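Local coordinates for polysaccharide deacetylase-like protein (PDB 4V33) that is a putative polysaccharide deacetylase of Bacillus anthracis, a zinc-bound member of its hydrolase family that is required, with a second such protein, for osmotic stability and cell shape, at residues D307-V310 with V311-K315; E280-E283 with S284-L288. One frame throughout, in Å; residues are numbered along the deposited sequence.

Overall arrangement
Both contacts are local, pairing side chains and backbone groups about one turn apart, and sit on neighbouring helices of the polysaccharide deacetylase domain. Contact 2 (280-288) comes first, on helix 277-292; strand 298-300 then leads to contact 1 (307-315), the N-cap and body of helix 308-315. Their centres are about 16 Å apart, and the helices meet where the CD1 methyl of L281 packs against T314 OG1 (3.9 Å) and E313 CB (4.0 Å). Contact 2 lies nearer the zinc ion, about 11 Å from the side chain of E280 against about 14 Å from that of V310, and connects by hydrogen bonding to the metal-binding loop.

Contact 1 (D307-V310 with V311-K315); sequences DDKV and VAETK
The E313 carboxylate receives the K309 ammonium on the outer side of OE2, at its anti lone pair, in a salt bridge of 2.7 Å between K309 NZ and E313 OE2. Its other oxygen, OE1, is paired with K316, so one carboxylate ties together two lysines. The two side chains run at a slant to each other; both are bent at chi2 (76° in K309, -71° in E313), which brings K309 CE to 3.9 Å from E313 CG. The second flat group, the carboxylate of D307, is used at OD1, which accepts from V310 N at 2.9 Å, the N-H pointing almost straight at the oxygen. This is the N-cap of helix 308-315: the aspartate occupies the last position before the helix and takes up an amide of the first turn, and its negative charge probably also suits the helix dipole. D307 O continues the pattern by accepting from V311 N (2.9 Å), and V311 CG2 also lies 3.4 Å from D307 O; A312 N to D308 O and E313 N to K309 O follow. At the next carbonyl, V310 O is gripped twice by T314. The amide T314 N reaches it at 2.8 Å, and the hydroxyl OG1 at 2.7 Å, from 40° above the carbonyl plane. Placing OG1 beside its own backbone N turns the hydroxyl back along the helix to this carbonyl, 3.8 Å from V310 CG1. On the neighbouring helix 277-292, Y277 touches both K309 and E313, and L281 packs on E313 and T314.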
# COMPACT_ATOMS: atom_id res chain seq x y z
N ASP A 307 2.62 -6.24 21.56
CA ASP A 307 2.07 -5.41 22.61
C ASP A 307 2.79 -4.06 22.54
O ASP A 307 3.62 -3.85 21.66
CB ASP A 307 2.20 -6.08 23.99
CG ASP A 307 3.64 -6.43 24.36
OD1 ASP A 307 4.58 -5.75 23.90
OD2 ASP A 307 3.83 -7.38 25.16
N ASP A 308 2.46 -3.14 23.45
CA ASP A 308 3.04 -1.80 23.38
C ASP A 308 4.56 -1.82 23.50
O ASP A 308 5.25 -1.03 22.85
CB ASP A 308 2.44 -0.89 24.46
CG ASP A 308 1.01 -0.48 24.15
OD1 ASP A 308 0.56 -0.67 22.99
OD2 ASP A 308 0.34 0.06 25.06
N LYS A 309 5.08 -2.71 24.34
CA LYS A 309 6.52 -2.85 24.51
C LYS A 309 7.19 -3.27 23.20
O LYS A 309 8.22 -2.72 22.81
CB LYS A 309 6.84 -3.86 25.61
CG LYS A 309 8.30 -4.31 25.65
CD LYS A 309 9.19 -3.26 26.25
CE LYS A 309 10.66 -3.68 26.23
NZ LYS A 309 11.56 -2.54 26.53
N VAL A 310 6.59 -4.25 22.53
CA VAL A 310 7.12 -4.73 21.25
C VAL A 310 7.06 -3.64 20.18
O VAL A 310 8.01 -3.49 19.41
CB VAL A 310 6.40 -6.01 20.78
CG1 VAL A 310 6.82 -6.39 19.35
CG2 VAL A 310 6.68 -7.15 21.74
N VAL A 311 5.96 -2.90 20.14
CA VAL A 311 5.85 -1.79 19.19
C VAL A 311 6.95 -0.76 19.42
O VAL A 311 7.59 -0.31 18.48
CB VAL A 311 4.47 -1.09 19.25
CG1 VAL A 311 4.46 0.17 18.38
CG2 VAL A 311 3.37 -2.03 18.78
N ALA A 312 7.18 -0.41 20.68
CA ALA A 312 8.21 0.57 20.99
C ALA A 312 9.61 0.10 20.59
O ALA A 312 10.43 0.90 20.12
CB ALA A 312 8.17 0.94 22.45
N GLU A 313 9.89 -1.19 20.78
CA GLU A 313 11.19 -1.72 20.37
C GLU A 313 11.30 -1.74 18.85
O GLU A 313 12.32 -1.35 18.28
CB GLU A 313 11.41 -3.14 20.94
CG GLU A 313 11.54 -3.19 22.46
CD GLU A 313 12.85 -2.61 22.98
OE1 GLU A 313 13.73 -2.27 22.17
OE2 GLU A 313 12.99 -2.49 24.21
N THR A 314 10.23 -2.18 18.20
CA THR A 314 10.19 -2.28 16.74
C THR A 314 10.38 -0.91 16.09
O THR A 314 11.06 -0.80 15.07
CB THR A 314 8.87 -2.94 16.30
OG1 THR A 314 8.77 -4.22 16.92
CG2 THR A 314 8.82 -3.13 14.78
N LYS A 315 9.82 0.12 16.72
CA LYS A 315 9.85 1.49 16.20
C LYS A 315 11.29 2.01 16.07
O LYS A 315 11.57 2.89 15.26
CB LYS A 315 9.07 2.42 17.15
CG LYS A 315 8.86 3.83 16.63
CD LYS A 315 7.89 4.60 17.50
CE LYS A 315 7.57 5.97 16.91
NZ LYS A 315 6.58 6.72 17.73

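Contact 2 (E280-E283 with S284-L288)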
# COMPACT_ATOMS: atom_id res chain seq x y z
N GLU A 280 17.22 -9.73 17.68
CA GLU A 280 16.07 -10.20 16.90
C GLU A 280 15.54 -9.18 15.89
O GLU A 280 15.02 -9.56 14.84
CB GLU A 280 14.94 -10.63 17.82
CG GLU A 280 15.20 -11.96 18.52
CD GLU A 280 15.17 -13.17 17.57
OE1 GLU A 280 14.70 -13.07 16.42
OE2 GLU A 280 15.64 -14.24 18.01
N LEU A 281 15.66 -7.90 16.23
CA LEU A 281 15.05 -6.84 15.41
C LEU A 281 16.08 -6.00 14.66
O LEU A 281 15.92 -5.73 13.47
CB LEU A 281 14.19 -5.93 16.29
CG LEU A 281 12.93 -6.55 16.91
CD1 LEU A 281 12.30 -5.63 17.93
CD2 LEU A 281 11.92 -6.92 15.82
N LYS A 282 17.12 -5.57 15.36
CA LYS A 282 18.13 -4.71 14.77
C LYS A 282 19.13 -5.49 13.90
O LYS A 282 19.38 -5.13 12.75
CB LYS A 282 18.85 -3.94 15.88
CG LYS A 282 19.93 -3.01 15.42
CD LYS A 282 20.57 -2.39 16.66
CE LYS A 282 21.90 -1.78 16.34
NZ LYS A 282 22.96 -2.79 16.01
N GLU A 283 19.70 -6.55 14.46
CA GLU A 283 20.76 -7.27 13.75
C GLU A 283 20.23 -8.12 12.60
O GLU A 283 20.94 -8.39 11.63
CB GLU A 283 21.60 -8.09 14.75
CG GLU A 283 22.27 -7.18 15.79
CD GLU A 283 23.01 -7.92 16.89
OE1 GLU A 283 23.09 -9.17 16.86
OE2 GLU A 283 23.54 -7.22 17.78
N SER A 284 18.97 -8.54 12.69
CA SER A 284 18.33 -9.25 11.59
C SER A 284 18.19 -8.31 10.40
O SER A 284 18.52 -8.67 9.27
CB SER A 284 16.96 -9.79 12.02
OG SER A 284 16.12 -8.76 12.51
N LYS A 285 17.72 -7.09 10.66
CA LYS A 285 17.64 -6.06 9.62
C LYS A 285 18.99 -5.81 8.97
O LYS A 285 19.11 -5.78 7.75
CB LYS A 285 17.11 -4.76 10.23
CG LYS A 285 17.30 -3.53 9.36
CD LYS A 285 16.84 -2.28 10.09
CE LYS A 285 17.22 -1.03 9.31
NZ LYS A 285 16.94 0.20 10.11
N GLU A 286 20.02 -5.64 9.80
CA GLU A 286 21.36 -5.36 9.29
C GLU A 286 21.92 -6.51 8.44
O GLU A 286 22.50 -6.27 7.38
CB GLU A 286 22.32 -5.03 10.44
CG GLU A 286 21.91 -3.79 11.21
CD GLU A 286 22.69 -3.60 12.50
OE1 GLU A 286 23.41 -4.54 12.92
OE2 GLU A 286 22.58 -2.51 13.09
N LYS A 287 21.74 -7.74 8.91
CA LYS A 287 22.23 -8.91 8.19
C LYS A 287 21.51 -9.06 6.84
O LYS A 287 22.14 -9.36 5.83
CB LYS A 287 22.03 -10.16 9.03
CG LYS A 287 22.61 -11.42 8.41
CD LYS A 287 22.43 -12.62 9.34
CE LYS A 287 23.58 -13.61 9.19
NZ LYS A 287 23.21 -14.94 9.78
N LEU A 288 20.20 -8.86 6.84
CA LEU A 288 19.43 -8.99 5.61
C LEU A 288 19.82 -7.93 4.57
O LEU A 288 19.92 -8.24 3.38
CB LEU A 288 17.93 -8.95 5.91
CG LEU A 288 17.00 -9.24 4.72
CD1 LEU A 288 17.27 -10.63 4.16
CD2 LEU A 288 15.56 -9.14 5.19
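Charge pairing joins K282 to E286, one turn on: NZ lies 3.0 Å from OE2, on the syn side of the oxygen and 27° out of the carboxylate plane. K282 runs extended as far as CE and bends only at chi4 (-69°), which turns the ammonium toward the syn side of OE2, while CG of the same lysine passes 3.6 Å from E286 OE2. The like-charged E283 stays apart, its OE2 5.6 Å from E286 OE1. Hydroxyl bonding is the work of S284. Its OG sits between backbone N and carbonyl carbon (chi1 56°) and donates to E280 O at 2.7 Å, coming from well above the carbonyl plane; Y318 adds a weak bond to the same OG. The backbone has a wider pi-type turn at 280-282, where S284 OG, not S284 N, bonds E280 O; E286 N to K282 O and K287 N to E283 O (2.9 Å) then resume the regular helical pattern. Polar anchoring to the rest of the domain comes from K285, whose NZ donates to Y317 O, and from E280, whose OE2 is hydrogen-bonded to T267. T267 lies between the zinc ligands H264 and H268, so E280 probably helps to position the loop that carries the HxxxH pair of zinc ligands, a hallmark of carbohydrate esterase family 4 (NodB-type) deacetylases.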